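Local coordinates for protein 7beta-hydroxysteroid dehydrogenase (PDB 5FYD) that reduces the 7-oxo group of 7-oxolithocholate with NADPH to give the bile acid ursodeoxycholate, and acts on related 7beta-hydroxysteroids, at residues W10-G15 and G86-V91; M33-V38 and Y56-K61; A92-F97 and I112-V117. All blocks are in the same frame, centred on the assembly; numbering follows the deposited sequence. Where two conformers were deposited one is given.

Contact 1 lies near the middle of the parallel Rossmann sheet, contact 2 builds its outer edge, and contact 3 carries the chain on toward the catalytic residues. Contacts 1 and 2, centres about 10 Å apart, share the boundary between strands 10-14 and 34-39, where Gly-11 O probably bonds Val-36 N at 2.8 Å. Contacts 1 and 3, centres about 17 Å apart, still touch: Leu-14 O probably accepts from Ala-92 N at 3.0 Å. Contacts 2 and 3, centres about 25 Å apart, do not touch. NADP(+)-binding residues border all three. Cys-93 of contact 3 also lies about 4 Å, side chain to side chain, from Lys-160, which, as in relatives, probably lowers the pKa of Tyr-156.

Contact 1: W10-G15 and G86-V91; sequences WGLILG and GFMSYV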
loop_
_atom_site.group_PDB
_atom_site.type_symbol
_atom_site.label_atom_id
_atom_site.label_comp_id
_atom_site.label_asym_id
_atom_site.label_seq_id
_atom_site.Cartn_x
_atom_site.Cartn_y
_atom_site.Cartn_z
ATOM N N TRP A 10 12.099 21.431 -22.235
ATOM C CA TRP A 10 11.295 20.320 -21.783
ATOM C C TRP A 10 11.976 19.539 -20.664
ATOM O O TRP A 10 13.185 19.316 -20.702
ATOM C CB TRP A 10 10.996 19.370 -22.939
ATOM C CG TRP A 10 10.058 19.937 -23.958
ATOM C CD1 TRP A 10 10.367 20.765 -24.991
ATOM C CD2 TRP A 10 8.662 19.680 -24.045
ATOM N NE1 TRP A 10 9.233 21.058 -25.720
ATOM C CE2 TRP A 10 8.170 20.416 -25.154
ATOM C CE3 TRP A 10 7.765 18.919 -23.279
ATOM C CZ2 TRP A 10 6.839 20.369 -25.544
ATOM C CZ3 TRP A 10 6.440 18.890 -23.637
ATOM C CH2 TRP A 10 5.976 19.620 -24.768
ATOM N N GLY A 11 11.179 19.117 -19.690
ATOM C CA GLY A 11 11.625 18.192 -18.645
ATOM C C GLY A 11 10.859 16.891 -18.751
ATOM O O GLY A 11 9.688 16.875 -19.125
ATOM N N LEU A 12 11.535 15.799 -18.420
ATOM C CA LEU A 12 11.034 14.452 -18.603
ATOM C C LEU A 12 10.924 13.820 -17.246
ATOM O O LEU A 12 11.943 13.637 -16.551
ATOM C CB LEU A 12 12.020 13.678 -19.470
ATOM C CG LEU A 12 11.816 12.193 -19.686
ATOM C CD1 LEU A 12 10.464 11.893 -20.300
ATOM C CD2 LEU A 12 12.916 11.654 -20.557
ATOM N N ILE A 13 9.707 13.472 -16.854
ATOM C CA ILE A 13 9.479 12.789 -15.608
ATOM C C ILE A 13 9.107 11.341 -15.901
ATOM O O ILE A 13 8.031 11.053 -16.452
ATOM C CB ILE A 13 8.364 13.464 -14.776
ATOM C CG1 ILE A 13 8.626 14.986 -14.650
ATOM C CG2 ILE A 13 8.212 12.788 -13.418
ATOM C CD1 ILE A 13 10.009 15.368 -14.164
ATOM N N LEU A 14 9.991 10.434 -15.504
ATOM C CA LEU A 14 9.830 9.004 -15.779
ATOM C C LEU A 14 9.210 8.344 -14.548
ATOM O O LEU A 14 9.909 7.997 -13.576
ATOM C CB LEU A 14 11.168 8.381 -16.160
ATOM C CG LEU A 14 11.757 9.034 -17.410
ATOM C CD1 LEU A 14 13.270 8.996 -17.468
ATOM C CD2 LEU A 14 11.105 8.396 -18.636
ATOM N N GLY A 15 7.882 8.200 -14.576
ATOM C CA GLY A 15 7.107 7.712 -13.449
ATOM C C GLY A 15 6.329 8.858 -12.844
ATOM O O GLY A 15 6.579 9.242 -11.705
ATOM N N GLY A 86 15.840 19.807 -21.148
ATOM C CA GLY A 86 16.572 20.430 -20.028
ATOM C C GLY A 86 16.668 19.615 -18.747
ATOM O O GLY A 86 17.556 19.867 -17.923
ATOM N N PHE A 87 15.768 18.649 -18.565
ATOM C CA PHE A 87 15.650 17.972 -17.277
ATOM C C PHE A 87 15.184 16.546 -17.443
ATOM O O PHE A 87 14.360 16.267 -18.302
ATOM C CB PHE A 87 14.651 18.707 -16.376
ATOM C CG PHE A 87 14.498 18.104 -15.023
ATOM C CD1 PHE A 87 15.439 18.364 -14.029
ATOM C CD2 PHE A 87 13.411 17.304 -14.715
ATOM C CE1 PHE A 87 15.313 17.805 -12.767
ATOM C CE2 PHE A 87 13.271 16.756 -13.450
ATOM C CZ PHE A 87 14.218 17.010 -12.468
ATOM N N MET A 88 15.728 15.661 -16.620
ATOM C CA MET A 88 15.208 14.300 -16.494
ATOM C C MET A 88 15.157 13.909 -15.027
ATOM O O MET A 88 16.067 14.236 -14.268
ATOM C CB MET A 88 16.076 13.287 -17.262
ATOM C CG MET A 88 15.505 11.870 -17.329
ATOM S SD MET A 88 16.767 10.602 -17.691
ATOM C CE MET A 88 17.384 10.269 -16.066
ATOM N N SER A 89 14.090 13.219 -14.634
ATOM C CA SER A 89 14.045 12.547 -13.327
ATOM C C SER A 89 13.548 11.125 -13.508
ATOM O O SER A 89 12.471 10.933 -14.073
ATOM C CB SER A 89 13.135 13.258 -12.326
ATOM O OG SER A 89 13.071 12.553 -11.113
ATOM N N TYR A 90 14.310 10.154 -12.996
ATOM C CA TYR A 90 13.845 8.782 -12.921
ATOM C C TYR A 90 13.241 8.526 -11.545
ATOM O O TYR A 90 13.960 8.529 -10.541
ATOM C CB TYR A 90 14.954 7.786 -13.225
ATOM C CG TYR A 90 14.390 6.453 -13.641
ATOM C CD1 TYR A 90 14.014 6.251 -14.956
ATOM C CD2 TYR A 90 14.201 5.427 -12.745
ATOM C CE1 TYR A 90 13.487 5.065 -15.390
ATOM C CE2 TYR A 90 13.667 4.218 -13.161
ATOM C CZ TYR A 90 13.300 4.038 -14.499
ATOM O OH TYR A 90 12.753 2.843 -14.972
ATOM N N VAL A 91 11.916 8.355 -11.530
ATOM C CA VAL A 91 11.130 8.205 -10.316
ATOM C C VAL A 91 10.537 6.810 -10.151
ATOM O O VAL A 91 10.289 6.385 -9.034
ATOM C CB VAL A 91 9.936 9.205 -10.298
ATOM C CG1 VAL A 91 9.208 9.150 -8.950
ATOM C CG2 VAL A 91 10.405 10.602 -10.606
#
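The carbonyl oxygen of Trp-10 takes two N-H groups from the neighbouring strand: Gly-86 N lies 2.7 Å from Trp-10 O in a nearly straight bond within the carbonyl plane, while Phe-87 N reaches the same oxygen only weakly. Strands 10-14 and 86-90 run parallel, joined by Leu-12 N to Phe-87 O, Ser-89 N to Leu-12 O, Leu-14 N to Ser-89 O and, just past the end of the second strand, Val-91 N to Leu-14 O. On the face bearing Leu-12, Leu-14, Met-88 and Tyr-90, covered by helix 105-132, Leu-14 does most of the packing. Its CG stands beside the backbone N (chi1 -60°). Leu-14 CD1 lies 3.6 Å from Met-88 CG. Leu-14 CB meets Tyr-90 CD1 at 3.8 Å, the two side chains crossing at about a right angle. On the other face Ile-13 CD1 meets the edge of the Phe-87 ring, 3.6 Å from Phe-87 CE2. Gly-11 suits its place, since a CB there would be tight against Phe-87 CB. Gly-15, whose backbone angles would press a CB against Leu-14 O, turns the chain toward the NADP(+)-binding residues from Thr-17 onward. The chemistry is that of a buried sheet centre: backbone dipoles pair across the strands, mostly hydrocarbon covers both faces, and the hydroxyls of Ser-89 and Tyr-90 find carbonyl partners outside the pair, Ile-139 O and Val-114 O.

Contact 2: M33-V38 and Y56-K61; sequences MNVVMV and YGVETK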
loop_
_atom_site.group_PDB
_atom_site.type_symbol
_atom_site.label_atom_id
_atom_site.label_comp_id
_atom_site.label_asym_id
_atom_site.label_seq_id
_atom_site.Cartn_x
_atom_site.Cartn_y
_atom_site.Cartn_z
ATOM N N MET A 33 9.012 24.915 -17.305
ATOM C CA MET A 33 9.322 23.867 -18.282
ATOM C C MET A 33 8.066 23.187 -18.776
ATOM O O MET A 33 7.116 22.968 -18.023
ATOM C CB MET A 33 10.223 22.772 -17.709
ATOM C CG MET A 33 11.595 23.246 -17.299
ATOM S SD MET A 33 12.610 21.800 -16.843
ATOM C CE MET A 33 13.837 21.878 -18.103
ATOM N N ASN A 34 8.086 22.857 -20.062
ATOM C CA ASN A 34 7.073 21.983 -20.644
ATOM C C ASN A 34 7.381 20.576 -20.141
ATOM O O ASN A 34 8.529 20.290 -19.842
ATOM C CB ASN A 34 7.124 22.054 -22.161
ATOM C CG ASN A 34 6.911 23.463 -22.680
ATOM O OD1 ASN A 34 5.957 24.157 -22.285
ATOM N ND2 ASN A 34 7.789 23.899 -23.564
ATOM N N VAL A 35 6.369 19.722 -20.040
ATOM C CA VAL A 35 6.517 18.477 -19.280
ATOM C C VAL A 35 6.204 17.269 -20.156
ATOM O O VAL A 35 5.114 17.173 -20.695
ATOM C CB VAL A 35 5.597 18.475 -18.063
ATOM C CG1 VAL A 35 5.810 17.240 -17.220
ATOM C CG2 VAL A 35 5.822 19.723 -17.214
ATOM N N VAL A 36 7.164 16.346 -20.253
ATOM C CA VAL A 36 6.915 15.031 -20.824
ATOM C C VAL A 36 6.699 14.139 -19.625
ATOM O O VAL A 36 7.607 13.993 -18.803
ATOM C CB VAL A 36 8.104 14.501 -21.657
ATOM C CG1 VAL A 36 7.721 13.206 -22.335
ATOM C CG2 VAL A 36 8.543 15.504 -22.685
ATOM N N MET A 37 5.512 13.557 -19.521
ATOM C CA MET A 37 5.144 12.724 -18.383
ATOM C C MET A 37 4.921 11.297 -18.856
ATOM O O MET A 37 4.192 11.061 -19.840
ATOM C CB MET A 37 3.902 13.270 -17.658
ATOM C CG MET A 37 2.653 13.443 -18.482
ATOM S SD MET A 37 1.401 14.264 -17.459
ATOM C CE MET A 37 2.099 15.891 -17.435
ATOM N N VAL A 38 5.589 10.362 -18.178
ATOM C CA VAL A 38 5.644 8.986 -18.629
ATOM C C VAL A 38 5.245 8.054 -17.519
ATOM O O VAL A 38 5.655 8.218 -16.344
ATOM C CB VAL A 38 7.052 8.601 -19.099
ATOM C CG1 VAL A 38 7.024 7.248 -19.810
ATOM C CG2 VAL A 38 7.665 9.685 -19.981
ATOM N N TYR A 56 -0.541 25.731 -14.980
ATOM C CA TYR A 56 0.787 26.320 -15.236
ATOM C C TYR A 56 0.995 26.940 -16.605
ATOM O O TYR A 56 1.935 27.702 -16.785
ATOM C CB TYR A 56 1.897 25.315 -14.966
ATOM C CG TYR A 56 1.886 24.822 -13.533
ATOM C CD1 TYR A 56 2.356 25.623 -12.506
ATOM C CD2 TYR A 56 1.377 23.573 -13.210
ATOM C CE1 TYR A 56 2.337 25.185 -11.196
ATOM C CE2 TYR A 56 1.362 23.138 -11.901
ATOM C CZ TYR A 56 1.845 23.954 -10.904
ATOM O OH TYR A 56 1.821 23.514 -9.595
ATOM N N GLY A 57 0.127 26.634 -17.567
ATOM C CA GLY A 57 0.252 27.213 -18.901
ATOM C C GLY A 57 1.474 26.722 -19.655
ATOM O O GLY A 57 2.013 27.429 -20.508
ATOM N N VAL A 58 1.917 25.512 -19.337
ATOM C CA VAL A 58 3.014 24.888 -20.080
ATOM C C VAL A 58 2.447 23.853 -21.026
ATOM O O VAL A 58 1.297 23.409 -20.873
ATOM C CB VAL A 58 4.095 24.278 -19.151
ATOM C CG1 VAL A 58 4.666 25.371 -18.248
ATOM C CG2 VAL A 58 3.582 23.102 -18.346
ATOM N N GLU A 59 3.268 23.449 -21.981
ATOM C CA GLU A 59 2.905 22.353 -22.884
ATOM C C GLU A 59 3.149 21.025 -22.185
ATOM O O GLU A 59 4.028 20.922 -21.318
ATOM C CB GLU A 59 3.727 22.397 -24.159
ATOM C CG GLU A 59 3.476 23.626 -25.025
ATOM C CD GLU A 59 4.405 23.679 -26.198
ATOM O OE1 GLU A 59 5.515 24.211 -26.053
ATOM O OE2 GLU A 59 4.068 23.101 -27.252
ATOM N N THR A 60 2.387 20.009 -22.585
ATOM C CA THR A 60 2.565 18.673 -22.051
ATOM C C THR A 60 2.648 17.646 -23.177
ATOM O O THR A 60 2.197 17.895 -24.291
ATOM C CB THR A 60 1.434 18.270 -21.080
ATOM O OG1 THR A 60 0.171 18.266 -21.771
ATOM C CG2 THR A 60 1.410 19.203 -19.861
ATOM N N LYS A 61 3.303 16.528 -22.893
ATOM C CA LYS A 61 3.291 15.363 -23.757
ATOM C C LYS A 61 3.161 14.149 -22.872
ATOM O O LYS A 61 3.915 14.008 -21.911
ATOM C CB LYS A 61 4.597 15.294 -24.534
ATOM C CG LYS A 61 4.586 14.329 -25.706
ATOM C CD LYS A 61 5.884 14.433 -26.496
ATOM C CE LYS A 61 6.065 15.760 -27.231
ATOM N NZ LYS A 61 5.468 15.715 -28.598
HETATM O O HOH W 1 7.379 26.344 -24.785
#
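Asn-34 OD1 accepts the backbone N-H of Glu-59, 2.8 Å from Glu-59 N, with the donor tilted 34° from the amide carbonyl plane. Chi1 of Asn-34 (-58°) sets CG beside its own backbone N, and OD1 branches from there toward Glu-59. Asn-34 ND2 and Glu-59 OE1 are 3.4 Å apart but poorly angled for a bond; the amide and carboxylate planes are 81° apart. A water spans them instead, accepting from Asn-34 ND2 at 2.8 Å and donating to Glu-59 OE1 at 3.1 Å. Beyond this, parallel strand pairing takes over through Val-35 N to Glu-59 O, Lys-61 N to Val-35 O and Met-37 N to Lys-61 O. Met-37 holds its CG in the crowded position between backbone N and carbonyl carbon, and a bend at chi3 lets Met-37 CE approach Thr-60 CG2 at 4.2 Å; the Thr-60 hydroxyl is bonded to Arg-53 of helix 42-56. Val-58 CG1 lies 3.4 Å from Met-33 O. In this beta-alpha-beta unit, therefore, a side-chain carbonyl, not a backbone one, takes the N-H of Glu-59 just before strand 60-64, and Met-33 O, covered by Val-58, is left without a partner in the model, which probably carries some cost.

Contact 3: A92-F97 and I112-V117; sequences ACLHSF and INVNVV
The side-chain amide of Asn-115 uses both its N-H and its oxygen to bond the backbone O and N of Leu-94. Asn-115 ND2 gives its N-H to Leu-94 O at 2.9 Å, the oxygen lying close to the amide plane. In return Asn-115 OD1 accepts from Leu-94 N at 3.2 Å on an in-plane lone pair. Next to this polar pair lies the tight part of the contact, where Val-114 sets its two methyls against the loop: Val-114 CG1 lies 3.7 Å from Cys-93 CA, and Val-114 CG2 rests 3.8 Å from Leu-94 CB, the Leu-94 and Val-114 side chains crossing at about a right angle. The looser side is wet. Here a water donates to Ala-92 O at 2.6 Å and to Asn-115 OD1 at 2.8 Å, so that this oxygen holds two donors. Cys-93 points away overall, though its CB still touches Asn-115 OD1, and its side chain packs on Lys-160. A leucine in place of Asn-115 would probably leave Leu-94 N and Leu-94 O without their mates and the loop freer to shift over the helix. The helix itself widens into a pi-type turn here, Ile-112 O accepting from both Val-116 N and Val-117 N. Farther along the loop, His-95 stacks on the ring of Tyr-156, the probable proton acceptor. A helix asparagine gripping the loop after the fourth strand is characteristic of classical short-chain dehydrogenases, and Asn-115 probably corresponds to the asparagine of their Asn-Ser-Tyr-Lys tetrad, alongside Ser-143, Tyr-156 and Lys-160.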
loop_
_atom_site.group_PDB
_atom_site.type_symbol
_atom_site.label_atom_id
_atom_site.label_comp_id
_atom_site.label_asym_id
_atom_site.label_seq_id
_atom_site.Cartn_x
_atom_site.Cartn_y
_atom_site.Cartn_z
ATOM N N ALA A 92 10.317 6.091 -11.238
ATOM C CA ALA A 92 9.604 4.824 -11.163
ATOM C C ALA A 92 10.376 3.810 -10.356
ATOM O O ALA A 92 11.606 3.806 -10.376
ATOM C CB ALA A 92 9.385 4.269 -12.543
ATOM N N CYS A 93 9.655 2.944 -9.655
ATOM C CA CYS A 93 10.282 1.856 -8.929
ATOM C C CYS A 93 9.307 0.710 -8.784
ATOM O O CYS A 93 8.090 0.917 -8.670
ATOM C CB CYS A 93 10.751 2.321 -7.550
ATOM S SG CYS A 93 9.404 2.479 -6.366
ATOM N N LEU A 94 9.855 -0.499 -8.763
ATOM C CA LEU A 94 9.068 -1.710 -8.620
ATOM C C LEU A 94 9.721 -2.558 -7.556
ATOM O O LEU A 94 10.917 -2.839 -7.614
ATOM C CB LEU A 94 8.963 -2.473 -9.943
ATOM C CG LEU A 94 8.117 -3.749 -9.927
ATOM C CD1 LEU A 94 6.679 -3.486 -9.519
ATOM C CD2 LEU A 94 8.180 -4.459 -11.271
ATOM N N HIS A 95 8.917 -2.973 -6.590
ATOM C CA HIS A 95 9.380 -3.913 -5.577
ATOM C C HIS A 95 8.311 -4.962 -5.350
ATOM O O HIS A 95 7.176 -4.827 -5.798
ATOM C CB HIS A 95 9.801 -3.200 -4.284
ATOM C CG HIS A 95 8.879 -2.099 -3.848
ATOM N ND1 HIS A 95 7.709 -2.336 -3.160
ATOM C CD2 HIS A 95 8.981 -0.750 -3.965
ATOM C CE1 HIS A 95 7.123 -1.184 -2.877
ATOM N NE2 HIS A 95 7.868 -0.206 -3.364
ATOM N N SER A 96 8.704 -6.034 -4.698
ATOM C CA SER A 96 7.823 -7.177 -4.554
ATOM C C SER A 96 8.236 -7.954 -3.335
ATOM O O SER A 96 9.357 -8.435 -3.258
ATOM C CB SER A 96 7.915 -8.054 -5.793
ATOM O OG SER A 96 6.908 -9.046 -5.747
ATOM N N PHE A 97 7.318 -8.069 -2.382
ATOM C CA PHE A 97 7.581 -8.765 -1.147
ATOM C C PHE A 97 7.877 -10.241 -1.409
ATOM O O PHE A 97 7.217 -10.880 -2.222
ATOM C CB PHE A 97 6.390 -8.633 -0.182
ATOM C CG PHE A 97 6.473 -9.555 1.001
ATOM C CD1 PHE A 97 7.309 -9.263 2.068
ATOM C CD2 PHE A 97 5.723 -10.726 1.041
ATOM C CE1 PHE A 97 7.410 -10.125 3.159
ATOM C CE2 PHE A 97 5.810 -11.585 2.135
ATOM C CZ PHE A 97 6.656 -11.286 3.187
ATOM N N ILE A 112 14.426 -5.776 -12.224
ATOM C CA ILE A 112 15.642 -5.358 -12.913
ATOM C C ILE A 112 15.354 -4.330 -14.028
ATOM O O ILE A 112 16.084 -3.330 -14.209
ATOM C CB ILE A 112 16.385 -6.578 -13.492
ATOM C CG1 ILE A 112 17.108 -7.304 -12.376
ATOM C CG2 ILE A 112 17.350 -6.153 -14.608
ATOM C CD1 ILE A 112 17.580 -8.693 -12.768
ATOM N N ASN A 113 14.307 -4.594 -14.794
ATOM C CA ASN A 113 13.948 -3.692 -15.877
ATOM C C ASN A 113 13.572 -2.301 -15.381
ATOM O O ASN A 113 14.030 -1.303 -15.923
ATOM C CB ASN A 113 12.837 -4.291 -16.712
ATOM C CG ASN A 113 13.350 -5.358 -17.633
ATOM O OD1 ASN A 113 14.560 -5.520 -17.787
ATOM N ND2 ASN A 113 12.453 -6.062 -18.266
ATOM N N VAL A 114 12.766 -2.239 -14.340
ATOM C CA VAL A 114 12.347 -0.926 -13.815
ATOM C C VAL A 114 13.504 -0.200 -13.132
ATOM O O VAL A 114 13.768 0.980 -13.416
ATOM C CB VAL A 114 11.143 -1.039 -12.827
ATOM C CG1 VAL A 114 10.766 0.347 -12.311
ATOM C CG2 VAL A 114 9.940 -1.679 -13.505
ATOM N N ASN A 115 14.210 -0.882 -12.240
ATOM C CA ASN A 115 15.128 -0.191 -11.340
ATOM C C ASN A 115 16.542 -0.054 -11.899
ATOM O O ASN A 115 17.318 0.796 -11.429
ATOM C CB ASN A 115 15.172 -0.899 -9.975
ATOM C CG ASN A 115 13.800 -1.007 -9.329
ATOM O OD1 ASN A 115 12.976 -0.090 -9.403
ATOM N ND2 ASN A 115 13.554 -2.109 -8.679
ATOM N N VAL A 116 16.884 -0.895 -12.866
ATOM C CA VAL A 116 18.244 -0.948 -13.427
ATOM C C VAL A 116 18.301 -0.662 -14.924
ATOM O O VAL A 116 19.008 0.267 -15.360
ATOM C CB VAL A 116 18.925 -2.297 -13.107
ATOM C CG1 VAL A 116 20.335 -2.352 -13.692
ATOM C CG2 VAL A 116 18.971 -2.497 -11.589
ATOM N N VAL A 117 17.631 -1.479 -15.738
ATOM C CA VAL A 117 17.805 -1.398 -17.185
ATOM C C VAL A 117 17.144 -0.176 -17.827
ATOM O O VAL A 117 17.821 0.596 -18.540
ATOM C CB VAL A 117 17.365 -2.694 -17.891
ATOM C CG1 VAL A 117 17.460 -2.560 -19.407
ATOM C CG2 VAL A 117 18.172 -3.882 -17.362
HETATM O O HOH W 2 13.528 2.683 -9.052
#